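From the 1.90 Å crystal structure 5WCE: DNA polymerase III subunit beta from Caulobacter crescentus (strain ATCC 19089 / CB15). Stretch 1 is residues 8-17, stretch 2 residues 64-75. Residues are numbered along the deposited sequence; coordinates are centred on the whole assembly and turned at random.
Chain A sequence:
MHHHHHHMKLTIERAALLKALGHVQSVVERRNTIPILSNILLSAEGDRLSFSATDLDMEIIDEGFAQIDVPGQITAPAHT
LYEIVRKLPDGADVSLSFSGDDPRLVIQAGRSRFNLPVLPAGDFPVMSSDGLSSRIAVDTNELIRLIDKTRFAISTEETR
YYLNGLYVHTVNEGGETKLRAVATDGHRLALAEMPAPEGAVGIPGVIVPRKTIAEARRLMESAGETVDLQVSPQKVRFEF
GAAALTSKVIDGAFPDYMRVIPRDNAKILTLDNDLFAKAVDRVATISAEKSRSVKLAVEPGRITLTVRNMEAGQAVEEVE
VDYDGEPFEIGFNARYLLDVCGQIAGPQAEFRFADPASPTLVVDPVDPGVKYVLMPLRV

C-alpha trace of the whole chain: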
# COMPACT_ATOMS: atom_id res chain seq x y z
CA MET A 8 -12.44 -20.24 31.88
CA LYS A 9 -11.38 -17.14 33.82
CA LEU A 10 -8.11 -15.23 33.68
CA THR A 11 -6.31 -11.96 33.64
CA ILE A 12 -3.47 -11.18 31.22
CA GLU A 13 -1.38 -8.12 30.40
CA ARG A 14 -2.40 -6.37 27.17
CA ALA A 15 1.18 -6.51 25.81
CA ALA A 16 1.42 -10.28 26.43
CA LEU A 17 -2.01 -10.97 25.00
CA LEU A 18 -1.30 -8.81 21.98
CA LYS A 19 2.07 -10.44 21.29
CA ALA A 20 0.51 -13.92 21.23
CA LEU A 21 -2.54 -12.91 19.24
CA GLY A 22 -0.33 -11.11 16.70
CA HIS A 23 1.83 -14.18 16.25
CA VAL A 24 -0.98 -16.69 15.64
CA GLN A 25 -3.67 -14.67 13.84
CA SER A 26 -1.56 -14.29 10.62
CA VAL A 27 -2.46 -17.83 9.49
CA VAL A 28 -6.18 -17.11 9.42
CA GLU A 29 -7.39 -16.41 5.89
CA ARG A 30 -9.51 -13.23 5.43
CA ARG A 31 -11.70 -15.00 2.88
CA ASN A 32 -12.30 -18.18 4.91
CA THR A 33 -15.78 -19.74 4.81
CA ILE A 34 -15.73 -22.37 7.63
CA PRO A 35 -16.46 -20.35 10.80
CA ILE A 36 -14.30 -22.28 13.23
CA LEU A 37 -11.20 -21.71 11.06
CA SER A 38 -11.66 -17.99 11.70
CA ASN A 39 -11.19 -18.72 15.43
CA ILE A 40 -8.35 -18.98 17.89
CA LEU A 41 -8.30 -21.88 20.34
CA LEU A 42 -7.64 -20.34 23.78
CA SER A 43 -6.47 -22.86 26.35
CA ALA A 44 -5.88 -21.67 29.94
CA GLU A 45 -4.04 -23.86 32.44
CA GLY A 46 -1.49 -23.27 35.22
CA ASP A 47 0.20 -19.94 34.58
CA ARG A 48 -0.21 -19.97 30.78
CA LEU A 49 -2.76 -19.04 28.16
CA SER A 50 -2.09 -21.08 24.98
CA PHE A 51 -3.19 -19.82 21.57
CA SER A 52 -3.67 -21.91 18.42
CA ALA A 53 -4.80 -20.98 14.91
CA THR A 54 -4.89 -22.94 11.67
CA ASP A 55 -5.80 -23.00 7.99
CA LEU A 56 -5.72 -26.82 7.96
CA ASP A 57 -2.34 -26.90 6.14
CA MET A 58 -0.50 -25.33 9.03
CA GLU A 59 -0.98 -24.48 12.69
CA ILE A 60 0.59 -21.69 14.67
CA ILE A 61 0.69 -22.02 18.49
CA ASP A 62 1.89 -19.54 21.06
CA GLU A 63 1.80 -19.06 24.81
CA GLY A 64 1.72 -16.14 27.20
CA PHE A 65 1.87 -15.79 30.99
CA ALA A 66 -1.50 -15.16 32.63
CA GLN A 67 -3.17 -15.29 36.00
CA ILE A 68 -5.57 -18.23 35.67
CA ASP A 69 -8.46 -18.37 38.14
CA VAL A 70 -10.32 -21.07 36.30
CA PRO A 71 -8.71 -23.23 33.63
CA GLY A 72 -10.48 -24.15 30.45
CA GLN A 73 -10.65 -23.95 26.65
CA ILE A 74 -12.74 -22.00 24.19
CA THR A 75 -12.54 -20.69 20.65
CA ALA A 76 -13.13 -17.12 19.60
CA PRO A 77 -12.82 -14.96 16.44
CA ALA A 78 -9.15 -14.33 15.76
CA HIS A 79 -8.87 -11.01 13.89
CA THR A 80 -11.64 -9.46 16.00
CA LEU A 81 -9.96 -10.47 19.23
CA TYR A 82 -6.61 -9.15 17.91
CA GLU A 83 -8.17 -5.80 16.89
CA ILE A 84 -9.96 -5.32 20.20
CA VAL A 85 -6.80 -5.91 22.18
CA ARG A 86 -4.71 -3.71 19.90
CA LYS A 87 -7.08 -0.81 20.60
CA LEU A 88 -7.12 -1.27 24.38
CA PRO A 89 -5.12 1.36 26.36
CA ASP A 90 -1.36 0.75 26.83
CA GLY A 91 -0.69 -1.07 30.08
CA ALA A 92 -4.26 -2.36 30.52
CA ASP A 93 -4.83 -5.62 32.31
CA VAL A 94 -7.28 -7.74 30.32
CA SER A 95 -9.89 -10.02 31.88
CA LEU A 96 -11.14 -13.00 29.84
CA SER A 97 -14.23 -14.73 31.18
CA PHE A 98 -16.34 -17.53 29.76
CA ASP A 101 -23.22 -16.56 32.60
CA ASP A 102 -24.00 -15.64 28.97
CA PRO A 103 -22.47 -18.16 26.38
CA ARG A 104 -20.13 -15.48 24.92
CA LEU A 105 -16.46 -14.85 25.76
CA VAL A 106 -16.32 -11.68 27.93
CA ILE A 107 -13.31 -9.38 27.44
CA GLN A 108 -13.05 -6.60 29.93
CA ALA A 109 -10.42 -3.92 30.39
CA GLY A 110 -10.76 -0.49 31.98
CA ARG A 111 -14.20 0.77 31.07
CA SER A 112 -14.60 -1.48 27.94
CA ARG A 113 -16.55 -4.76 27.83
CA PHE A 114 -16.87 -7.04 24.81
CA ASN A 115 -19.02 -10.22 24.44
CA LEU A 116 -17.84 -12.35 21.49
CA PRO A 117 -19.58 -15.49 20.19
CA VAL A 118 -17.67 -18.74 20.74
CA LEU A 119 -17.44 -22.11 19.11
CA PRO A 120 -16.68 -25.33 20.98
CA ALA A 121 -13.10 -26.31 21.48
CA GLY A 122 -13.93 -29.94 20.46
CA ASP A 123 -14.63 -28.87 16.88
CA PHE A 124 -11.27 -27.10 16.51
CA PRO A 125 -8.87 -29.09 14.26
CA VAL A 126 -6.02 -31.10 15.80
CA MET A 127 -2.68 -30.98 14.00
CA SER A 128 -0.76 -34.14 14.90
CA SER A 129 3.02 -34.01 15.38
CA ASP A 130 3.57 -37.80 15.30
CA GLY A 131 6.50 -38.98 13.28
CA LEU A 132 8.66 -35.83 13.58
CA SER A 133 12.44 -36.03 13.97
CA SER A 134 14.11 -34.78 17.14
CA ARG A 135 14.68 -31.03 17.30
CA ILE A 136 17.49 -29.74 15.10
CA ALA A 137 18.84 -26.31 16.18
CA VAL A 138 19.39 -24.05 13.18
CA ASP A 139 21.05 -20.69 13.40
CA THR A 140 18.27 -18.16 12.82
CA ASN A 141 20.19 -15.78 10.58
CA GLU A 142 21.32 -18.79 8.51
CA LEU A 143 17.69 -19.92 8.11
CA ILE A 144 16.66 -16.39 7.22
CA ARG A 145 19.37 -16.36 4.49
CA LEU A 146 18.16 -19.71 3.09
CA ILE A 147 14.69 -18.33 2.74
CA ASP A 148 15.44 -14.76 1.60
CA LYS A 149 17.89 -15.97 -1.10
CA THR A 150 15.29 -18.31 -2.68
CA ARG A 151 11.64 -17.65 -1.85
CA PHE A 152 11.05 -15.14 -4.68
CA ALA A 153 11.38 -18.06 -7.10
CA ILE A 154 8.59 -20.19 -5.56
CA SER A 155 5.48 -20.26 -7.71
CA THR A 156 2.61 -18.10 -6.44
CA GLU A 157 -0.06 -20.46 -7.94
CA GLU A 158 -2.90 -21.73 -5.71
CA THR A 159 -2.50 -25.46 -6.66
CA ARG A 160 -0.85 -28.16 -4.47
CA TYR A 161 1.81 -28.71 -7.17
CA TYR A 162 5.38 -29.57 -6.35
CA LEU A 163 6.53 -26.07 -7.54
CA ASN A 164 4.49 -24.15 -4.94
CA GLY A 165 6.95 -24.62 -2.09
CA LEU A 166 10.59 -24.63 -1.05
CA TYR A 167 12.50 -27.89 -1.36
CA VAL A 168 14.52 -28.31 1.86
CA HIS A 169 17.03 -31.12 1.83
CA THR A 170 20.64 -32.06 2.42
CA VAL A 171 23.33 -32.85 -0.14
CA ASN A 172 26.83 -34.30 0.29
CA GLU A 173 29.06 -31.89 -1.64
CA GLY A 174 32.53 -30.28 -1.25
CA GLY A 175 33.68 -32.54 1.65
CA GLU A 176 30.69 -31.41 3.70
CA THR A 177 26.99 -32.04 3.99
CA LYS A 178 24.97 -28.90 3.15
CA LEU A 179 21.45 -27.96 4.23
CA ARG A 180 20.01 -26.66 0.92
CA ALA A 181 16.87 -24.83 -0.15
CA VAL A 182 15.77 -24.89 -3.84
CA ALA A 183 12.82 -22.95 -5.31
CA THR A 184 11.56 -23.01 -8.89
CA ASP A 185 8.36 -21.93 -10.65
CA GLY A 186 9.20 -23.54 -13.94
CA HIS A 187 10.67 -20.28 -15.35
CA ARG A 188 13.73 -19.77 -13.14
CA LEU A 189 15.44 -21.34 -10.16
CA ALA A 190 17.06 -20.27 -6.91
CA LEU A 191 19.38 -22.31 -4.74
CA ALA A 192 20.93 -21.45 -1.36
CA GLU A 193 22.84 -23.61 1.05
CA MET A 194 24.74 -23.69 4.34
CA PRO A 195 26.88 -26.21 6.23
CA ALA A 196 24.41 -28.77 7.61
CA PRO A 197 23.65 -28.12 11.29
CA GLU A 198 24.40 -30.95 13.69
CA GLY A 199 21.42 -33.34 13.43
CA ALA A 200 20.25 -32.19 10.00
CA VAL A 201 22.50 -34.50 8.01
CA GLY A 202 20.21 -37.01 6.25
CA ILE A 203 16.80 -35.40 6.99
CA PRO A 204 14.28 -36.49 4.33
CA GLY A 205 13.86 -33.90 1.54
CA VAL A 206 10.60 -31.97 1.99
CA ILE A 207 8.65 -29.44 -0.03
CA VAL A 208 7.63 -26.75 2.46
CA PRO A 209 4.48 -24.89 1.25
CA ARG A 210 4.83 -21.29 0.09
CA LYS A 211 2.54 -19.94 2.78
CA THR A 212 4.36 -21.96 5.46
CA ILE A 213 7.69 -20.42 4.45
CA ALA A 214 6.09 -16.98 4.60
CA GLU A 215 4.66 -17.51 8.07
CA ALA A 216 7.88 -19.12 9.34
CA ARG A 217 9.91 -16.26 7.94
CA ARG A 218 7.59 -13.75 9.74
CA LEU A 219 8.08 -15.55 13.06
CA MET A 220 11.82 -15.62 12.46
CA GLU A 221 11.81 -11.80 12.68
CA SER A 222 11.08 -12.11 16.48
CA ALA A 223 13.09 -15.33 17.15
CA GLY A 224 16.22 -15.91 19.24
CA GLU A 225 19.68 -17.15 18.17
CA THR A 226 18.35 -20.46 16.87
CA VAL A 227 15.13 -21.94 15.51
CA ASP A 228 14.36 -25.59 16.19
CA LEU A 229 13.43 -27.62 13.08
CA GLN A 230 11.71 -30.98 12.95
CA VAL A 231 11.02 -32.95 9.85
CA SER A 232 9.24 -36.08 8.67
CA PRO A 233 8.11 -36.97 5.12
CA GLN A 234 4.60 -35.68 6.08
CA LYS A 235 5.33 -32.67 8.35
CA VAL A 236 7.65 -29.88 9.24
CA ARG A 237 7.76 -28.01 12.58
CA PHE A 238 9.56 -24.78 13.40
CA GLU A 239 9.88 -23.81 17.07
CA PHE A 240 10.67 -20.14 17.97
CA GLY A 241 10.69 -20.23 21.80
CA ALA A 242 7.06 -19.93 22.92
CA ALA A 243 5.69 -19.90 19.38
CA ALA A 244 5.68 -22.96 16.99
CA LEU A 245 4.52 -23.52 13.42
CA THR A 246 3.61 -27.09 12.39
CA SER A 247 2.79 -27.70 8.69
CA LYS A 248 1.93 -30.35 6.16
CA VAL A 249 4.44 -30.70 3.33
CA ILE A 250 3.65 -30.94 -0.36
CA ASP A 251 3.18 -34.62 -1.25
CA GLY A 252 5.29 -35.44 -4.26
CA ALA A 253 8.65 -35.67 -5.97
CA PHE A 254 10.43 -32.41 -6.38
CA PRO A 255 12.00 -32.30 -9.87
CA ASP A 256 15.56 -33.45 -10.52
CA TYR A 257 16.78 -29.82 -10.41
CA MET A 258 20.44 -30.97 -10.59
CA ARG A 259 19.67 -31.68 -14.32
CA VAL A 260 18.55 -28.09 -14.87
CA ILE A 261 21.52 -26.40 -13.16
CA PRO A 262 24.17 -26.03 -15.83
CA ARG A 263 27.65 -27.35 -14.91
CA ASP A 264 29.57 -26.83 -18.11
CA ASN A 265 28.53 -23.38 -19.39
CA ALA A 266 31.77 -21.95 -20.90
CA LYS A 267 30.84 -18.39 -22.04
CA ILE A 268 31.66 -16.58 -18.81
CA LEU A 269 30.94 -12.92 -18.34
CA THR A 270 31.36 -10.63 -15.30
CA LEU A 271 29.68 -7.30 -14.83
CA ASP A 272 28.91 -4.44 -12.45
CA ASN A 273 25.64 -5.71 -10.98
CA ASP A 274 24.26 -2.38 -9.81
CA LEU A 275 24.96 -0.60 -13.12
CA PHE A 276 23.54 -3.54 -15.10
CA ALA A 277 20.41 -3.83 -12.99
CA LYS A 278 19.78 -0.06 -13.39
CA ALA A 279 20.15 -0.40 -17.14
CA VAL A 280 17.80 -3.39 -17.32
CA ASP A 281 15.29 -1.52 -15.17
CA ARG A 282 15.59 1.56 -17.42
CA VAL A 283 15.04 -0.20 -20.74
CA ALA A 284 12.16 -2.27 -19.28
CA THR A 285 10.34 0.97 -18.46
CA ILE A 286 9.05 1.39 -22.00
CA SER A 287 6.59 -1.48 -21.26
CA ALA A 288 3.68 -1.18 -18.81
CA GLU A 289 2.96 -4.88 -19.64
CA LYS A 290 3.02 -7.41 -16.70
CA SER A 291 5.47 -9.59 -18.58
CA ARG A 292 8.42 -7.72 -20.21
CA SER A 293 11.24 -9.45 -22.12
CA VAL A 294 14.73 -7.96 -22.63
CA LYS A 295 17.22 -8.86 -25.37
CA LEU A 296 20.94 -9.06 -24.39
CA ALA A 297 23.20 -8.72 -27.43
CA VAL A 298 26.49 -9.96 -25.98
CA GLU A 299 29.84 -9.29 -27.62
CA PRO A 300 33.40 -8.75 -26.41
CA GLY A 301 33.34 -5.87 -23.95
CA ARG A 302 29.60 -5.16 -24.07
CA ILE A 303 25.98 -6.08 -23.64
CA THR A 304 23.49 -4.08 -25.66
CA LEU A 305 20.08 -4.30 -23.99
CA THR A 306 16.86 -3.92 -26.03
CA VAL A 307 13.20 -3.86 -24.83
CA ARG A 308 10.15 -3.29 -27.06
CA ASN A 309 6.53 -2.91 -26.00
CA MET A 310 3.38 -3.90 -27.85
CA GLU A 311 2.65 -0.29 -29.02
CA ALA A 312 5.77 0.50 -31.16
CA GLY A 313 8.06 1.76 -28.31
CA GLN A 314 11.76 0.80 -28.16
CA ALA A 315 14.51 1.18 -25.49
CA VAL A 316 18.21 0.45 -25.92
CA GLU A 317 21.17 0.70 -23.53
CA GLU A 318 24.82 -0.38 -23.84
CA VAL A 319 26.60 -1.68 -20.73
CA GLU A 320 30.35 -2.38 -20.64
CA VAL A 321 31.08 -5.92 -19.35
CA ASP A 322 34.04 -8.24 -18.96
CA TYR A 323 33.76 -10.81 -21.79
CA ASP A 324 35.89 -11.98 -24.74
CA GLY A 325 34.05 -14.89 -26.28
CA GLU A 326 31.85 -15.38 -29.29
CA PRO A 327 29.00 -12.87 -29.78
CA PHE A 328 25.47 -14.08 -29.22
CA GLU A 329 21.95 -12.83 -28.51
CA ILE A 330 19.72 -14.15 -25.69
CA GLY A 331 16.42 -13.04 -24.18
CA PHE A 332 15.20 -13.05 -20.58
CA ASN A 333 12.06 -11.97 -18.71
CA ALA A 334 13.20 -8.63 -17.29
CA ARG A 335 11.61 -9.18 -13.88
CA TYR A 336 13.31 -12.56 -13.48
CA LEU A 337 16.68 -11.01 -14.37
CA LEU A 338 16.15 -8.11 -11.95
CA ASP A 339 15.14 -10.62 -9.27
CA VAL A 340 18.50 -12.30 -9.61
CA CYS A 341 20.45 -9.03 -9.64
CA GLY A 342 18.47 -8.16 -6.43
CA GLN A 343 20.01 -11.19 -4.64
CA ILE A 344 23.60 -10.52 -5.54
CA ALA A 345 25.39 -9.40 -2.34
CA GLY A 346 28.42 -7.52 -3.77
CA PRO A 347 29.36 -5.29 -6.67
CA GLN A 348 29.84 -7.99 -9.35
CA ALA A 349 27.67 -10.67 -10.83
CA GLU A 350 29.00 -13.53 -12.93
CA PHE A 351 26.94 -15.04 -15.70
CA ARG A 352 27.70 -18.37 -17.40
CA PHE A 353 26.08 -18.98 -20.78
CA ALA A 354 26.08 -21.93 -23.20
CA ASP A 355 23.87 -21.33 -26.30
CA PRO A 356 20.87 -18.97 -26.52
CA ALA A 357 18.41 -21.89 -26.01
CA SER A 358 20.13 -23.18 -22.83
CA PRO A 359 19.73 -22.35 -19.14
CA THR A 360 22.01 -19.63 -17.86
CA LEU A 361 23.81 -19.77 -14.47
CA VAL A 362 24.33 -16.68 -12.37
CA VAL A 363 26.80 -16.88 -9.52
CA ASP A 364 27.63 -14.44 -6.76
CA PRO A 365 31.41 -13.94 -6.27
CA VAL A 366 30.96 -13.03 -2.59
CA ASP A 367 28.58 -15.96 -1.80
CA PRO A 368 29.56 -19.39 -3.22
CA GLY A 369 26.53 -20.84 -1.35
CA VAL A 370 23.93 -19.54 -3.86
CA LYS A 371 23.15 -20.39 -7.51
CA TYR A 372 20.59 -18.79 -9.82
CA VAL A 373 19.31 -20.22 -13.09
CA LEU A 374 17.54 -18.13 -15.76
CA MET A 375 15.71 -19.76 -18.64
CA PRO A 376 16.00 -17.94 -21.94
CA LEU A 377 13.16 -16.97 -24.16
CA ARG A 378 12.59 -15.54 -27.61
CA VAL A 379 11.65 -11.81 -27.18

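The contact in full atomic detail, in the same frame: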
# COMPACT_ATOMS: atom_id res chain seq x y z
N MET A 8 -13.77 -20.92 32.07
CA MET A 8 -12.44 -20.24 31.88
C MET A 8 -12.51 -18.84 32.44
O MET A 8 -13.47 -18.12 32.17
CB MET A 8 -11.97 -20.19 30.40
CG MET A 8 -10.49 -19.81 30.22
SD MET A 8 -10.02 -19.38 28.53
CE MET A 8 -10.67 -17.79 28.44
N LYS A 9 -11.50 -18.47 33.23
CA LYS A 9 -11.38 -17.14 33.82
C LYS A 9 -9.95 -16.77 34.11
O LYS A 9 -9.26 -17.46 34.90
CB LYS A 9 -12.20 -17.04 35.12
CG LYS A 9 -12.07 -15.72 35.88
CD LYS A 9 -13.24 -15.52 36.84
CE LYS A 9 -12.86 -15.00 38.22
NZ LYS A 9 -12.44 -13.59 38.23
N LEU A 10 -9.51 -15.64 33.56
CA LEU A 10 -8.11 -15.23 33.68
C LEU A 10 -7.91 -13.77 33.49
O LEU A 10 -8.77 -13.09 32.90
CB LEU A 10 -7.24 -16.01 32.68
CG LEU A 10 -7.52 -15.71 31.19
CD1 LEU A 10 -6.66 -14.56 30.68
CD2 LEU A 10 -7.32 -16.92 30.30
N THR A 11 -6.76 -13.29 33.92
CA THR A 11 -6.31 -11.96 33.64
C THR A 11 -4.94 -12.07 32.98
O THR A 11 -4.13 -12.91 33.36
CB THR A 11 -6.27 -11.13 34.93
OG1 THR A 11 -7.63 -11.05 35.44
CG2 THR A 11 -5.78 -9.70 34.66
N ILE A 12 -4.70 -11.20 31.98
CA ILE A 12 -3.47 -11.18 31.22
C ILE A 12 -3.12 -9.76 30.82
O ILE A 12 -4.02 -8.94 30.53
CB ILE A 12 -3.57 -12.13 29.98
CG1 ILE A 12 -2.26 -12.16 29.20
CG2 ILE A 12 -4.72 -11.74 29.05
CD1 ILE A 12 -2.23 -13.22 28.15
N GLU A 13 -1.82 -9.45 30.82
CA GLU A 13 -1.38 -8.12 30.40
C GLU A 13 -1.63 -7.93 28.92
O GLU A 13 -1.39 -8.82 28.12
CB GLU A 13 0.10 -7.88 30.76
CG GLU A 13 0.26 -7.79 32.28
CD GLU A 13 1.71 -7.55 32.73
OE1 GLU A 13 2.69 -7.72 31.95
OE2 GLU A 13 1.85 -7.21 33.93
N ARG A 14 -2.10 -6.73 28.57
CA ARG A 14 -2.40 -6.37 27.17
C ARG A 14 -1.20 -6.71 26.27
O ARG A 14 -1.38 -7.35 25.26
CB ARG A 14 -2.79 -4.89 27.04
CG ARG A 14 -2.89 -4.42 25.59
CD ARG A 14 -3.09 -2.92 25.50
NE ARG A 14 -3.05 -2.50 24.11
CZ ARG A 14 -1.95 -2.26 23.40
NH1 ARG A 14 -0.74 -2.36 23.93
NH2 ARG A 14 -2.06 -1.93 22.14
N ALA A 15 0.02 -6.31 26.67
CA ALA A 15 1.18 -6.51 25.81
C ALA A 15 1.42 -8.00 25.56
O ALA A 15 1.67 -8.39 24.42
CB ALA A 15 2.42 -5.85 26.37
N ALA A 16 1.27 -8.83 26.60
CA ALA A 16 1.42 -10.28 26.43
C ALA A 16 0.36 -10.91 25.55
O ALA A 16 0.62 -11.81 24.72
CB ALA A 16 1.42 -10.97 27.79
N LEU A 17 -0.87 -10.47 25.76
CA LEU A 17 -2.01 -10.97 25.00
C LEU A 17 -1.86 -10.58 23.54
O LEU A 17 -2.05 -11.41 22.65
CB LEU A 17 -3.32 -10.38 25.57
CG LEU A 17 -4.62 -10.77 24.89
CD1 LEU A 17 -4.77 -12.26 24.73
CD2 LEU A 17 -5.79 -10.17 25.68
N GLY A 64 1.38 -17.30 26.39
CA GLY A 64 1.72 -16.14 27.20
C GLY A 64 1.44 -16.41 28.66
O GLY A 64 0.59 -17.23 28.98
N PHE A 65 2.14 -15.69 29.55
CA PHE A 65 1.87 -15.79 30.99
C PHE A 65 0.55 -15.11 31.30
O PHE A 65 0.24 -14.07 30.68
CB PHE A 65 2.98 -15.13 31.77
CG PHE A 65 4.30 -15.84 31.64
CD1 PHE A 65 4.44 -17.17 32.08
CD2 PHE A 65 5.37 -15.19 31.06
CE1 PHE A 65 5.67 -17.82 31.95
CE2 PHE A 65 6.60 -15.85 30.91
CZ PHE A 65 6.73 -17.16 31.35
N ALA A 66 -0.22 -15.71 32.20
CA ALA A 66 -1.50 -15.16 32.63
C ALA A 66 -1.81 -15.64 34.03
O ALA A 66 -1.32 -16.70 34.46
CB ALA A 66 -2.60 -15.60 31.70
N GLN A 67 -2.64 -14.87 34.73
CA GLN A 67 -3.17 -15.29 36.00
C GLN A 67 -4.50 -16.03 35.79
O GLN A 67 -5.54 -15.41 35.43
CB GLN A 67 -3.36 -14.07 36.88
CG GLN A 67 -3.72 -14.43 38.30
CD GLN A 67 -4.71 -13.45 38.87
OE1 GLN A 67 -4.32 -12.53 39.59
NE2 GLN A 67 -5.98 -13.61 38.48
N ILE A 68 -4.47 -17.35 36.01
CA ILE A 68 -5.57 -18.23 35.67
C ILE A 68 -6.36 -18.52 36.95
O ILE A 68 -5.85 -19.17 37.86
CB ILE A 68 -5.11 -19.56 35.05
CG1 ILE A 68 -4.14 -19.35 33.83
CG2 ILE A 68 -6.30 -20.39 34.63
CD1 ILE A 68 -4.65 -18.43 32.79
N ASP A 69 -7.60 -18.05 37.02
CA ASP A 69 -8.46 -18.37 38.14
C ASP A 69 -9.18 -19.64 37.89
O ASP A 69 -9.32 -20.45 38.80
CB ASP A 69 -9.47 -17.27 38.37
CG ASP A 69 -8.84 -15.98 38.66
OD1 ASP A 69 -7.81 -15.91 39.37
OD2 ASP A 69 -9.40 -14.99 38.18
N VAL A 70 -9.65 -19.84 36.67
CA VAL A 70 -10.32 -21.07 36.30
C VAL A 70 -9.78 -21.53 34.95
O VAL A 70 -9.85 -20.79 33.98
CB VAL A 70 -11.84 -20.88 36.20
CG1 VAL A 70 -12.51 -22.18 35.80
CG2 VAL A 70 -12.41 -20.38 37.53
N PRO A 71 -9.21 -22.74 34.90
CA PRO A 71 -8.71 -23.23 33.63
C PRO A 71 -9.81 -23.66 32.71
O PRO A 71 -10.94 -23.96 33.15
CB PRO A 71 -7.87 -24.47 34.03
CG PRO A 71 -8.52 -24.96 35.31
CD PRO A 71 -9.17 -23.77 35.98
N GLY A 72 -9.52 -23.68 31.42
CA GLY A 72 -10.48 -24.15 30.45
C GLY A 72 -10.07 -23.76 29.05
O GLY A 72 -9.01 -23.14 28.87
N GLN A 73 -10.92 -24.13 28.10
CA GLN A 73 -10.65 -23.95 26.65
C GLN A 73 -11.87 -23.43 25.93
O GLN A 73 -12.98 -23.93 26.13
CB GLN A 73 -10.32 -25.26 25.95
CG GLN A 73 -9.05 -25.96 26.37
CD GLN A 73 -8.77 -27.12 25.44
OE1 GLN A 73 -7.75 -27.14 24.72
NE2 GLN A 73 -9.69 -28.09 25.41
N ILE A 74 -11.66 -22.47 25.04
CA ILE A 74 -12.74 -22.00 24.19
C ILE A 74 -12.16 -21.55 22.87
O ILE A 74 -10.94 -21.41 22.77
CB ILE A 74 -13.43 -20.78 24.82
CG1 ILE A 74 -12.42 -19.64 24.97
CG2 ILE A 74 -14.12 -21.14 26.12
CD1 ILE A 74 -12.90 -18.44 25.71
N THR A 75 -13.01 -21.29 21.88
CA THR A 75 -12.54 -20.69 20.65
C THR A 75 -13.28 -19.39 20.40
O THR A 75 -14.49 -19.26 20.75
CB THR A 75 -12.63 -21.59 19.39
OG1 THR A 75 -13.96 -21.62 18.88
CG2 THR A 75 -12.14 -23.01 19.73
O HOH W 1 0.32 -11.39 31.63

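Strand 9-13 pairs antiparallel with segments on both sides of a corner at Asp69, in a ladder interrupted by a bulge, held by backbone hydrogen bonds and flanked by an apolar cluster on one face and a salt bridge on the other; together the two stretches bury 659 Å².

The pairing is established by two sets of reciprocal bonds. In the first, Thr11 N donates to Gln67 O at 2.9 Å (N-H...O angle 161°) and Gln67 N donates to Thr11 O at 2.8 Å (150°). In the second, Lys9 N donates to Val70 O at 2.9 Å (162°) and Val70 N returns a bond to Lys9 O at 3.0 Å (169°). Between Lys9 and Leu10 the register shifts by one residue, and Asp69 is the extra residue on the second stretch. Its N also reaches Lys9 O, at 2.8 Å with a more bent angle of 140°, so this carbonyl accepts from two consecutive amides. Two CA-H...O contacts supplement the ladder: Leu10 CA to Gln67 O at 3.1 Å and Met8 CA to Val70 O at 3.4 Å.

Leu10 and Ile68 form the non-hydrogen-bonded pair, with CA atoms 4.4 Å apart and side chains on the same face. Ile68 (chi1 m, chi2 m) brings CD1 to 3.5 Å from Leu10 CB, while Leu10 CD1 lies 4.3 Å from Ala66 CB. Ala66 points toward the first stretch; its CB lies 4.0 Å from Ile12 CB and 3.5 Å from Thr11 O. Leu10 and Ile12 are buried, as suits their hydrocarbon side chains.

Lys9, Thr11, Gln67 and Val70 occupy the other face, a face left largely open, where Lys9, Gln67 and Val70 are exposed and Thr11 partly so. Lys9 extends through chi1 and chi2 near t, and its NZ makes a salt bridge with Asp69 OD2 at 3.3 Å, with a weak hydrogen bond within the salt bridge. The aliphatic base of Lys9 also packs beside Val70, Lys9 CB to Val70 CB at 4.0 Å.

At the Met8 end, a t, t, p side chain carries Met8 CE to 3.6 Å from CD1 of buried Ile74. Gly72 is the residue whose CA lies nearest Met8 CA, at 4.6 Å: an ideal CB would sit only 3.4 Å from Met8 CB, and its backbone angles (166°/-178°) would jam that atom against the preceding carbonyl oxygen, which by itself calls for glycine.

At the opposite end, water 1 bridges the stretches, accepting from Glu13 N at 3.0 Å and donating to Phe65 O at 2.8 Å. Glu13 is the N-cap residue, so this link joins the second stretch to the point where strand gives way to helix.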